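PDB 3QKX: uncharacterized HTH-type transcriptional regulator HI_0893, which probably binds cis-regulatory DNA as a TetR-family transcription factor, though its own targets and regulatory role remain uncharacterized. Local coordinates for residues D8-E11 / Q12-A16; Q84-Q87 / M88-I92; K107-E110 / S111-N114; I122-R126 / W127-C131. All coordinates share one frame; numbering follows the deposited sequence. Where two conformers were deposited one is given.

Contact 1: residues D8-E11 / Q12-A16; sequences DLAE and QIFSA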
loop_
_atom_site.group_PDB
_atom_site.type_symbol
_atom_site.label_atom_id
_atom_site.label_comp_id
_atom_site.label_asym_id
_atom_site.label_seq_id
_atom_site.Cartn_x
_atom_site.Cartn_y
_atom_site.Cartn_z
ATOM N N ASP A 8 22.101 19.270 -8.488
ATOM C CA ASP A 8 22.417 19.077 -7.065
ATOM C C ASP A 8 21.533 19.968 -6.203
ATOM O O ASP A 8 20.952 19.513 -5.212
ATOM C CB ASP A 8 23.889 19.408 -6.785
ATOM C CG ASP A 8 24.862 18.637 -7.693
ATOM O OD1 ASP A 8 24.556 17.465 -8.012
ATOM O OD2 ASP A 8 25.925 19.211 -8.079
ATOM N N LEU A 9 21.432 21.240 -6.603
ATOM C CA LEU A 9 20.524 22.188 -5.964
ATOM C C LEU A 9 19.058 21.771 -6.070
ATOM O O LEU A 9 18.292 22.041 -5.163
ATOM C CB LEU A 9 20.685 23.583 -6.562
ATOM C CG LEU A 9 19.859 24.694 -5.922
ATOM C CD1 LEU A 9 20.208 24.829 -4.450
ATOM C CD2 LEU A 9 20.079 25.976 -6.652
ATOM N N ALA A 10 18.666 21.174 -7.197
ATOM C CA ALA A 10 17.331 20.606 -7.338
ATOM C C ALA A 10 17.124 19.496 -6.328
ATOM O O ALA A 10 16.066 19.409 -5.706
ATOM C CB ALA A 10 17.106 20.073 -8.772
ATOM N N GLU A 11 18.139 18.654 -6.160
ATOM C CA GLU A 11 18.039 17.505 -5.247
ATOM C C GLU A 11 18.019 17.894 -3.718
ATOM O O GLU A 11 17.454 17.279 -2.908
ATOM C CB GLU A 11 19.165 16.489 -5.534
ATOM C CG GLU A 11 19.120 15.181 -4.674
ATOM C CD GLU A 11 17.782 14.454 -4.735
ATOM O OE1 GLU A 11 17.181 14.380 -5.835
ATOM O OE2 GLU A 11 17.339 13.938 -3.687
ATOM N N GLN A 12 18.787 19.021 -3.493
ATOM C CA GLN A 12 18.727 19.690 -2.195
ATOM C C GLN A 12 17.279 20.041 -1.854
ATOM O O GLN A 12 16.812 19.747 -0.772
ATOM C CB GLN A 12 19.610 20.948 -2.213
ATOM C CG GLN A 12 19.936 21.534 -0.842
ATOM C CD GLN A 12 20.878 22.729 -0.939
ATOM O OE1 GLN A 12 21.810 22.723 -1.733
ATOM N NE2 GLN A 12 20.632 23.760 -0.126
ATOM N N ILE A 13 16.565 20.616 -2.812
ATOM C CA ILE A 13 15.163 20.983 -2.625
ATOM C C ILE A 13 14.257 19.741 -2.571
ATOM O O ILE A 13 13.345 19.676 -1.737
ATOM C CB ILE A 13 14.684 21.979 -3.715
ATOM C CG1 ILE A 13 15.400 23.338 -3.547
ATOM C CG2 ILE A 13 13.188 22.196 -3.643
ATOM C CD1 ILE A 13 15.458 24.207 -4.832
ATOM N N PHE A 14 14.520 18.750 -3.422
ATOM C CA PHE A 14 13.680 17.552 -3.446
ATOM C C PHE A 14 13.789 16.769 -2.130
ATOM O O PHE A 14 12.784 16.359 -1.569
ATOM C CB PHE A 14 14.026 16.636 -4.633
ATOM C CG PHE A 14 13.680 17.207 -5.998
ATOM C CD1 PHE A 14 12.489 17.894 -6.228
ATOM C CD2 PHE A 14 14.531 16.986 -7.070
ATOM C CE1 PHE A 14 12.194 18.393 -7.482
ATOM C CE2 PHE A 14 14.236 17.480 -8.340
ATOM C CZ PHE A 14 13.067 18.174 -8.549
ATOM N N SER A 15 15.019 16.592 -1.654
ATOM C CA SER A 15 15.292 16.022 -0.339
ATOM C C SER A 15 14.475 16.699 0.762
ATOM O O SER A 15 13.932 16.041 1.629
ATOM C CB SER A 15 16.790 16.154 -0.028
ATOM O OG SER A 15 17.067 15.913 1.347
ATOM N N ALA A 16 14.428 18.026 0.722
ATOM C CA ALA A 16 13.659 18.802 1.682
ATOM C C ALA A 16 12.166 18.634 1.482
ATOM O O ALA A 16 11.424 18.723 2.425
ATOM C CB ALA A 16 14.055 20.316 1.590
#

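Contact 2: residues Q84-Q87 / M88-I92; sequences QYRQ and MWKNI. With SO4 (sulfate ion), chain F.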
loop_
_atom_site.group_PDB
_atom_site.type_symbol
_atom_site.label_atom_id
_atom_site.label_comp_id
_atom_site.label_asym_id
_atom_site.label_seq_id
_atom_site.Cartn_x
_atom_site.Cartn_y
_atom_site.Cartn_z
ATOM N N GLN A 84 18.189 -12.836 -9.492
ATOM C CA GLN A 84 17.868 -11.517 -10.008
ATOM C C GLN A 84 16.661 -10.965 -9.282
ATOM O O GLN A 84 16.632 -9.809 -8.922
ATOM C CB GLN A 84 17.605 -11.549 -11.517
ATOM C CG GLN A 84 18.837 -11.867 -12.351
ATOM C CD GLN A 84 18.510 -12.122 -13.825
ATOM O OE1 GLN A 84 17.489 -11.652 -14.344
ATOM N NE2 GLN A 84 19.388 -12.852 -14.504
ATOM N N TYR A 85 15.667 -11.810 -9.057
ATOM C CA TYR A 85 14.487 -11.414 -8.320
ATOM C C TYR A 85 14.829 -11.143 -6.845
ATOM O O TYR A 85 14.379 -10.170 -6.292
ATOM C CB TYR A 85 13.392 -12.467 -8.439
ATOM C CG TYR A 85 12.224 -12.213 -7.508
ATOM C CD1 TYR A 85 11.196 -11.377 -7.867
ATOM C CD2 TYR A 85 12.136 -12.864 -6.281
ATOM C CE1 TYR A 85 10.109 -11.148 -6.984
ATOM C CE2 TYR A 85 11.079 -12.637 -5.422
ATOM C CZ TYR A 85 10.078 -11.777 -5.777
ATOM O OH TYR A 85 9.032 -11.576 -4.900
ATOM N N ARG A 86 15.623 -12.016 -6.236
ATOM C CA ARG A 86 16.039 -11.854 -4.854
ATOM C C ARG A 86 16.831 -10.574 -4.653
ATOM O O ARG A 86 16.608 -9.865 -3.692
ATOM C CB ARG A 86 16.862 -13.062 -4.427
ATOM C CG ARG A 86 17.466 -12.988 -3.039
ATOM C CD ARG A 86 17.831 -14.364 -2.564
ATOM N NE ARG A 86 18.622 -14.308 -1.353
ATOM C CZ ARG A 86 19.955 -14.248 -1.289
ATOM N NH1 ARG A 86 20.729 -14.227 -2.385
ATOM N NH2 ARG A 86 20.529 -14.178 -0.093
ATOM N N GLN A 87 17.729 -10.260 -5.572
ATOM C CA GLN A 87 18.453 -8.979 -5.522
ATOM C C GLN A 87 17.483 -7.807 -5.544
ATOM O O GLN A 87 17.633 -6.875 -4.775
ATOM C CB GLN A 87 19.401 -8.858 -6.704
ATOM C CG GLN A 87 20.317 -7.610 -6.694
ATOM C CD GLN A 87 21.275 -7.639 -5.535
ATOM O OE1 GLN A 87 22.145 -8.480 -5.486
ATOM N NE2 GLN A 87 21.071 -6.765 -4.566
HETATM N N MSE A 88 16.510 -7.850 -6.449
HETATM C CA MSE A 88 15.538 -6.764 -6.568
HETATM C C MSE A 88 14.712 -6.636 -5.293
HETATM O O MSE A 88 14.421 -5.533 -4.859
HETATM C CB MSE A 88 14.612 -6.966 -7.783
HETATM C CG MSE A 88 15.251 -6.594 -9.100
HETATM SE SE MSE A 88 13.951 -6.608 -10.567
HETATM C CE MSE A 88 13.596 -8.528 -10.687
ATOM N N TRP A 89 14.336 -7.759 -4.693
ATOM C CA TRP A 89 13.597 -7.737 -3.422
ATOM C C TRP A 89 14.417 -7.029 -2.345
ATOM O O TRP A 89 13.926 -6.139 -1.673
ATOM C CB TRP A 89 13.266 -9.165 -2.968
ATOM C CG TRP A 89 12.151 -9.222 -1.986
ATOM C CD1 TRP A 89 10.857 -9.493 -2.254
ATOM C CD2 TRP A 89 12.234 -9.003 -0.581
ATOM N NE1 TRP A 89 10.109 -9.436 -1.110
ATOM C CE2 TRP A 89 10.932 -9.121 -0.066
ATOM C CE3 TRP A 89 13.284 -8.688 0.299
ATOM C CZ2 TRP A 89 10.650 -8.974 1.261
ATOM C CZ3 TRP A 89 12.995 -8.522 1.611
ATOM C CH2 TRP A 89 11.681 -8.674 2.094
ATOM N N LYS A 90 15.676 -7.434 -2.206
ATOM C CA LYS A 90 16.578 -6.892 -1.195
ATOM C C LYS A 90 16.872 -5.425 -1.450
ATOM O O LYS A 90 16.963 -4.611 -0.506
ATOM C CB LYS A 90 17.902 -7.661 -1.191
ATOM C CG LYS A 90 17.799 -9.108 -0.741
ATOM C CD LYS A 90 18.996 -9.885 -1.227
ATOM C CE LYS A 90 20.110 -9.964 -0.174
ATOM N NZ LYS A 90 21.302 -10.716 -0.681
ATOM N N ASN A 91 17.035 -5.072 -2.725
ATOM C CA ASN A 91 17.235 -3.675 -3.083
ATOM C C ASN A 91 16.099 -2.818 -2.552
ATOM O O ASN A 91 16.343 -1.785 -1.960
ATOM C CB ASN A 91 17.296 -3.468 -4.585
ATOM C CG ASN A 91 18.566 -4.029 -5.234
ATOM O OD1 ASN A 91 19.577 -4.244 -4.586
ATOM N ND2 ASN A 91 18.480 -4.296 -6.530
ATOM N N ILE A 92 14.856 -3.264 -2.748
ATOM C CA ILE A 92 13.707 -2.502 -2.289
ATOM C C ILE A 92 13.658 -2.466 -0.777
ATOM O O ILE A 92 13.413 -1.416 -0.198
ATOM C CB ILE A 92 12.376 -3.091 -2.810
ATOM C CG1 ILE A 92 12.290 -2.975 -4.330
ATOM C CG2 ILE A 92 11.193 -2.363 -2.199
ATOM C CD1 ILE A 92 10.970 -3.586 -4.921
HETATM S S SO4 F . 23.972 -13.911 -0.815
HETATM O O1 SO4 F . 24.190 -13.100 -2.018
HETATM O O2 SO4 F . 23.261 -15.151 -1.139
HETATM O O3 SO4 F . 23.208 -13.123 0.158
HETATM O O4 SO4 F . 25.250 -14.277 -0.215
#

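Contact 3: residues K107-E110 / S111-N114; sequences KQYE and SLPN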
loop_
_atom_site.group_PDB
_atom_site.type_symbol
_atom_site.label_atom_id
_atom_site.label_comp_id
_atom_site.label_asym_id
_atom_site.label_seq_id
_atom_site.Cartn_x
_atom_site.Cartn_y
_atom_site.Cartn_z
ATOM N N LYS A 107 2.648 6.487 0.294
ATOM C CA LYS A 107 1.197 6.557 0.192
ATOM C C LYS A 107 0.801 7.907 -0.422
ATOM O O LYS A 107 0.159 7.963 -1.486
ATOM C CB LYS A 107 0.564 6.363 1.577
ATOM C CG LYS A 107 0.864 4.973 2.208
ATOM N N GLN A 108 1.257 8.983 0.216
ATOM C CA GLN A 108 1.000 10.346 -0.270
ATOM C C GLN A 108 1.521 10.655 -1.698
ATOM O O GLN A 108 1.046 11.598 -2.316
ATOM C CB GLN A 108 1.566 11.378 0.713
ATOM C CG GLN A 108 0.806 11.502 2.025
ATOM C CD GLN A 108 1.445 12.516 2.960
ATOM O OE1 GLN A 108 0.914 13.604 3.178
ATOM N NE2 GLN A 108 2.598 12.165 3.507
ATOM N N TYR A 109 2.485 9.885 -2.209
ATOM C CA TYR A 109 2.991 10.090 -3.584
ATOM C C TYR A 109 1.915 9.953 -4.668
ATOM O O TYR A 109 1.951 10.686 -5.654
ATOM C CB TYR A 109 4.146 9.117 -3.926
ATOM C CG TYR A 109 5.513 9.371 -3.276
ATOM C CD1 TYR A 109 5.889 10.632 -2.775
ATOM C CD2 TYR A 109 6.457 8.352 -3.227
ATOM C CE1 TYR A 109 7.146 10.836 -2.199
ATOM C CE2 TYR A 109 7.713 8.551 -2.661
ATOM C CZ TYR A 109 8.054 9.800 -2.147
ATOM O OH TYR A 109 9.298 10.005 -1.580
ATOM N N GLU A 110 0.971 9.019 -4.491
ATOM C CA GLU A 110 -0.085 8.772 -5.503
ATOM C C GLU A 110 -1.007 9.977 -5.765
ATOM O O GLU A 110 -1.621 10.054 -6.829
ATOM C CB GLU A 110 -0.920 7.544 -5.140
ATOM C CG GLU A 110 -0.205 6.227 -5.416
ATOM C CD GLU A 110 -0.902 5.018 -4.776
ATOM O OE1 GLU A 110 -2.104 5.131 -4.419
ATOM O OE2 GLU A 110 -0.241 3.960 -4.630
ATOM N N SER A 111 -1.075 10.917 -4.818
ATOM C CA SER A 111 -1.758 12.208 -5.040
ATOM C C SER A 111 -0.989 13.213 -5.941
ATOM O O SER A 111 -1.553 14.250 -6.313
ATOM C CB SER A 111 -2.074 12.884 -3.696
ATOM O OG SER A 111 -2.873 12.052 -2.875
ATOM N N LEU A 112 0.278 12.927 -6.274
ATOM C CA LEU A 112 1.088 13.856 -7.079
ATOM C C LEU A 112 0.638 13.859 -8.548
ATOM O O LEU A 112 0.268 12.806 -9.073
ATOM C CB LEU A 112 2.580 13.485 -7.021
ATOM C CG LEU A 112 3.312 13.598 -5.677
ATOM C CD1 LEU A 112 4.688 12.953 -5.772
ATOM C CD2 LEU A 112 3.429 15.036 -5.256
ATOM N N PRO A 113 0.684 15.036 -9.214
ATOM C CA PRO A 113 0.466 15.094 -10.661
ATOM C C PRO A 113 1.757 14.737 -11.430
ATOM O O PRO A 113 2.698 15.515 -11.365
ATOM C CB PRO A 113 0.085 16.567 -10.901
ATOM C CG PRO A 113 0.722 17.330 -9.797
ATOM C CD PRO A 113 0.919 16.382 -8.638
ATOM N N ASN A 114 1.857 13.602 -12.140
ATOM C CA ASN A 114 0.833 12.562 -12.300
ATOM C C ASN A 114 1.449 11.190 -12.005
ATOM O O ASN A 114 2.166 10.637 -12.841
ATOM C CB ASN A 114 0.267 12.590 -13.727
ATOM C CG ASN A 114 -0.254 13.958 -14.128
ATOM O OD1 ASN A 114 -1.314 14.385 -13.679
ATOM N ND2 ASN A 114 0.483 14.641 -14.990
#

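Contact 4: residues I122-R126 / W127-C131; sequences IKNCR and WDLFC. With EDO (1,2-ethanediol), chain C.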
loop_
_atom_site.group_PDB
_atom_site.type_symbol
_atom_site.label_atom_id
_atom_site.label_comp_id
_atom_site.label_asym_id
_atom_site.label_seq_id
_atom_site.Cartn_x
_atom_site.Cartn_y
_atom_site.Cartn_z
ATOM N N ILE A 122 6.751 4.056 -18.569
ATOM C CA ILE A 122 8.131 3.805 -18.081
ATOM C C ILE A 122 8.900 2.954 -19.101
ATOM O O ILE A 122 8.653 1.744 -19.230
ATOM C CB ILE A 122 8.203 3.142 -16.621
ATOM C CG1 ILE A 122 7.179 1.977 -16.403
ATOM C CG2 ILE A 122 8.068 4.231 -15.538
ATOM C CD1 ILE A 122 7.144 1.392 -14.936
ATOM N N LYS A 123 9.794 3.606 -19.853
ATOM C CA LYS A 123 10.617 2.929 -20.870
ATOM C C LYS A 123 11.694 2.053 -20.198
ATOM O O LYS A 123 12.456 2.539 -19.349
ATOM C CB LYS A 123 11.270 3.958 -21.801
ATOM N N ASN A 124 11.715 0.761 -20.550
ATOM C CA ASN A 124 12.743 -0.180 -20.075
ATOM C C ASN A 124 12.910 -0.211 -18.550
ATOM O O ASN A 124 14.008 0.037 -18.022
ATOM C CB ASN A 124 14.083 0.129 -20.742
ATOM C CG ASN A 124 13.989 0.117 -22.246
ATOM O OD1 ASN A 124 13.661 -0.911 -22.853
ATOM N ND2 ASN A 124 14.259 1.259 -22.861
ATOM N N CYS A 125 11.806 -0.472 -17.858
ATOM C CA CYS A 125 11.837 -0.743 -16.438
ATOM C C CYS A 125 12.437 -2.128 -16.208
ATOM O O CYS A 125 12.081 -3.070 -16.895
ATOM C CB CYS A 125 10.420 -0.687 -15.864
ATOM S SG CYS A 125 10.322 -1.048 -14.111
ATOM N N ARG A 126 13.344 -2.244 -15.243
ATOM C CA ARG A 126 13.991 -3.522 -14.928
ATOM C C ARG A 126 12.971 -4.649 -14.665
ATOM O O ARG A 126 13.165 -5.772 -15.114
ATOM C CB ARG A 126 14.942 -3.358 -13.721
ATOM C CG ARG A 126 15.636 -4.635 -13.207
ATOM C CD ARG A 126 16.318 -5.432 -14.312
ATOM N NE ARG A 126 17.221 -4.615 -15.136
ATOM C CZ ARG A 126 17.690 -4.952 -16.343
ATOM N NH1 ARG A 126 17.327 -6.094 -16.929
ATOM N NH2 ARG A 126 18.532 -4.119 -17.000
ATOM N N TRP A 127 11.878 -4.333 -13.973
ATOM C CA TRP A 127 10.839 -5.321 -13.701
ATOM C C TRP A 127 10.244 -5.857 -14.979
ATOM O O TRP A 127 10.115 -7.083 -15.140
ATOM C CB TRP A 127 9.708 -4.739 -12.859
ATOM C CG TRP A 127 8.633 -5.740 -12.632
ATOM C CD1 TRP A 127 7.349 -5.699 -13.106
ATOM C CD2 TRP A 127 8.759 -6.977 -11.923
ATOM N NE1 TRP A 127 6.670 -6.838 -12.726
ATOM C CE2 TRP A 127 7.512 -7.622 -11.978
ATOM C CE3 TRP A 127 9.797 -7.588 -11.234
ATOM C CZ2 TRP A 127 7.289 -8.861 -11.388
ATOM C CZ3 TRP A 127 9.566 -8.825 -10.637
ATOM C CH2 TRP A 127 8.332 -9.442 -10.725
ATOM N N ASP A 128 9.854 -4.940 -15.862
ATOM C CA ASP A 128 9.251 -5.292 -17.138
ATOM C C ASP A 128 10.203 -6.163 -17.937
ATOM O O ASP A 128 9.791 -7.210 -18.464
ATOM C CB ASP A 128 8.867 -4.023 -17.956
ATOM C CG ASP A 128 7.564 -3.323 -17.442
ATOM O OD1 ASP A 128 6.878 -3.839 -16.529
ATOM O OD2 ASP A 128 7.227 -2.247 -17.978
ATOM N N LEU A 129 11.469 -5.735 -18.007
ATOM C CA LEU A 129 12.509 -6.450 -18.755
ATOM C C LEU A 129 12.744 -7.827 -18.180
ATOM O O LEU A 129 12.877 -8.804 -18.924
ATOM C CB LEU A 129 13.840 -5.690 -18.736
ATOM C CG LEU A 129 13.988 -4.373 -19.518
ATOM C CD1 LEU A 129 15.447 -3.892 -19.464
ATOM C CD2 LEU A 129 13.530 -4.500 -20.956
ATOM N N PHE A 130 12.817 -7.899 -16.861
ATOM C CA PHE A 130 13.032 -9.158 -16.187
ATOM C C PHE A 130 11.894 -10.135 -16.487
ATOM O O PHE A 130 12.143 -11.294 -16.782
ATOM C CB PHE A 130 13.157 -8.931 -14.689
ATOM C CG PHE A 130 13.040 -10.189 -13.866
ATOM C CD1 PHE A 130 14.147 -10.996 -13.667
ATOM C CD2 PHE A 130 11.823 -10.556 -13.281
ATOM C CE1 PHE A 130 14.066 -12.155 -12.910
ATOM C CE2 PHE A 130 11.731 -11.719 -12.495
ATOM C CZ PHE A 130 12.858 -12.525 -12.320
ATOM N N CYS A 131 10.656 -9.654 -16.393
ATOM C CA CYS A 131 9.481 -10.454 -16.724
ATOM C C CYS A 131 9.558 -10.987 -18.124
ATOM O O CYS A 131 9.245 -12.141 -18.334
ATOM C CB CYS A 131 8.193 -9.656 -16.538
ATOM S SG CYS A 131 7.786 -9.394 -14.800
HETATM C C1 EDO C . 4.872 -2.751 -12.882
HETATM O O1 EDO C . 4.860 -2.244 -11.542
HETATM C C2 EDO C . 4.029 -1.860 -13.791
HETATM O O2 EDO C . 4.177 -2.292 -15.152
#

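Contact 1: residues D8-E11 / Q12-A16
With chi1 of Phe14 at -68°, its CG lies beside the backbone N and anti to the carbonyl carbon, which folds the ring back over the preceding turn; Glu11, whose CG is anti to N (chi1 -177°), bends at chi2 and brings its carboxylate to the rim of that ring. Three groups meet there. Ala10 O sits over one face of the ring, off centre, 3.2 Å from Phe14 CD2, and Ala10 CB touches Phe14 CE2 at 3.9 Å. Glu11 OE1 approaches the edge near the ring plane, 3.9 Å from Phe14 CD2, with carboxylate and ring planes 57° apart. The other carboxylate oxygen, OE2, makes a salt bridge to Arg62 of helix 52-72, which also packs on Phe14.

On another flank of the helix, Leu9 CD1 lies 3.8 Å from Gln12 OE1, while Gln12 NE2 bonds to Ala38 O, tying this helix to the end of helix 31-38. Four i-to-i+4 backbone bonds link residues 8-11 to 12-16, among them Phe14 N to Ala10 O at 2.8 Å and Ile13 N to Leu9 O at a longer 3.2 Å. Buried Ile13 and Phe14 face helices 42-48 and 52-72 respectively, as expected of the first helix of a TetR-type DNA-binding domain, packed against the predicted helix-turn-helix.

Contact 2: residues Q84-Q87 / M88-I92
Continuous alpha-helical bonding links the two segments, from Met88 N to Gln84 O (3.2 Å) through Asn91 N to Gln87 O (2.8 Å), and places side chains four residues apart on common flanks. Gln87 bends at chi2 (65°) and donates NE2 to Asn91 OD1 at 2.9 Å; the acceptor lies near the Gln87 amide plane, but the donor stands 40° out of the Asn91 carbonyl plane. Asn91 ND2 reaches Lys73 O, so both ends of that amide are used.

Arg86 grips a sulfate ion, probably from the crystallisation liquor. Arg86 NH2 bonds to sulfate O3 at 2.9 Å and NH1 to O2 at 3.0 Å, with the sulfur at the guanidinium edge. In one of two Lys90 conformers, NZ lies over one guanidinium face and makes a weak, doubtful bond to O3. Glu83 and Glu176 form salt bridges with Arg86, which would partly offset its charge.

On the buried flank, Tyr85 OH meets the edge of the Trp89 indole at CD1 (3.8 Å), while bonding to Ser182; Trp89 NE1 bonds to Thr155. Selenomethionine Met88 is buried too. Aromatic packing on one flank and charge on another mark an amphipathic helix of the all-helical TetR C-terminal domain.

Contact 3: residues K107-E110 / S111-N114
Ser111, Leu112 and Tyr109 carry most of this contact, a type I beta turn running from Tyr109 to Leu112 after the weakly bonded last part of helix 100-109. The defining evidence is the bond from Leu112 N to Tyr109 O, 2.9 Å long and fairly straight at the hydrogen (161°). Ser111, at the third position, donates its backbone N to Gln108 O in a weak bond of 3.3 Å, and Ser111 CB lies 3.6 Å from Gln108 O. These i-to-i+3 links replace the i-to-i+4 pattern of a regular helix, and the chain then departs in an extended conformation, Leu112 having a psi of 144°.

Tyr109 and Leu112 lie side by side and point the same way, both with CG beside the backbone N, and both side chains pack on helix 52-72. There Tyr109 packs on Val63 and Phe67, and Leu112 on Leu56 and Phe59. The Tyr109 hydroxyl is hydrogen-bonded to Asp18 of helix 6-23, and the amide of Gln108 bonds to the backbone of Leu26 and, weakly, of Met21. The turn therefore rests against the first part of the chain through its buried side, while Glu110 and Ser111 are exposed on its outer side. Within the turn the leucine side chain also folds over the carbonyl that closes it: Leu112 CG is 3.2 Å from Tyr109 O, and Leu112 CD1 reaches the ring at Tyr109 CD1, 4.0 Å away.

Contact 4: residues I122-R126 / W127-C131
The Arg126 guanidinium carries Leu129 CD1 on one face, off centre toward the rim and 3.8 Å from Arg126 NH1, the two side chains crossing at about a right angle. Bends at chi2 and chi3 (50° and 52°) curl the arginine so that its flat group reaches Leu129, nearly one turn further on. The same arginine makes a cation-pi contact with Phe75. The indole of Trp127 has Cys131 SG over one face, near the rim, and meets Phe149 edge to face; its NE1 bonds to Glu145 O. A molecule of 1,2-ethanediol, probably from the crystallisation liquor, approaches the indole obliquely, with its C1 3.9 Å from Trp127 CD1, and its O2 makes a weak bond to Asp128 OD1.

The start of the helix is defined by Cys125. Its backbone conformation is non-helical, whereas that of Arg126 is already helical. Cys125 SG, anti to its own backbone N, accepts weakly from Trp127 N at 3.6 Å, and the sulfur also touches Trp127 CB. The first regular turn follows with Leu129 N to Cys125 O at 3.0 Å and Phe130 N to Arg126 O at 2.8 Å. Cys125 packs on Met68 and Leu71 of helix 52-72, while Trp127 is buried against helix 145-151. The arrangement is a cysteine N-cap, opening helix 126-137 within the helical bundle of the TetR-like C-terminal domain.

Overall arrangement
Contacts 2 and 4 touch: Met88 SE lies 3.7 Å from Arg126 CG and Met88 CE 3.6 Å from Phe130 CG, joining helices 81-98 and 126-137 in the C-terminal domain. Contact 2 is the most buried; the others combine buried and exposed residues. Contact 1 belongs to the putative DNA-binding domain, its centre about 27 Å from that of contact 2. Helix 52-72 meets side chains of contacts 1, 3 and 4. Mid-helix contacts 1 and 2 share i-to-i+4 bonding, but contact 1 sets a phenyl ring beside a carboxylate while contact 2 has a buried aromatic flank and an arginine-sulfate site; contact 3 is a turn following a helix and contact 4 begins one with a sulfur cap.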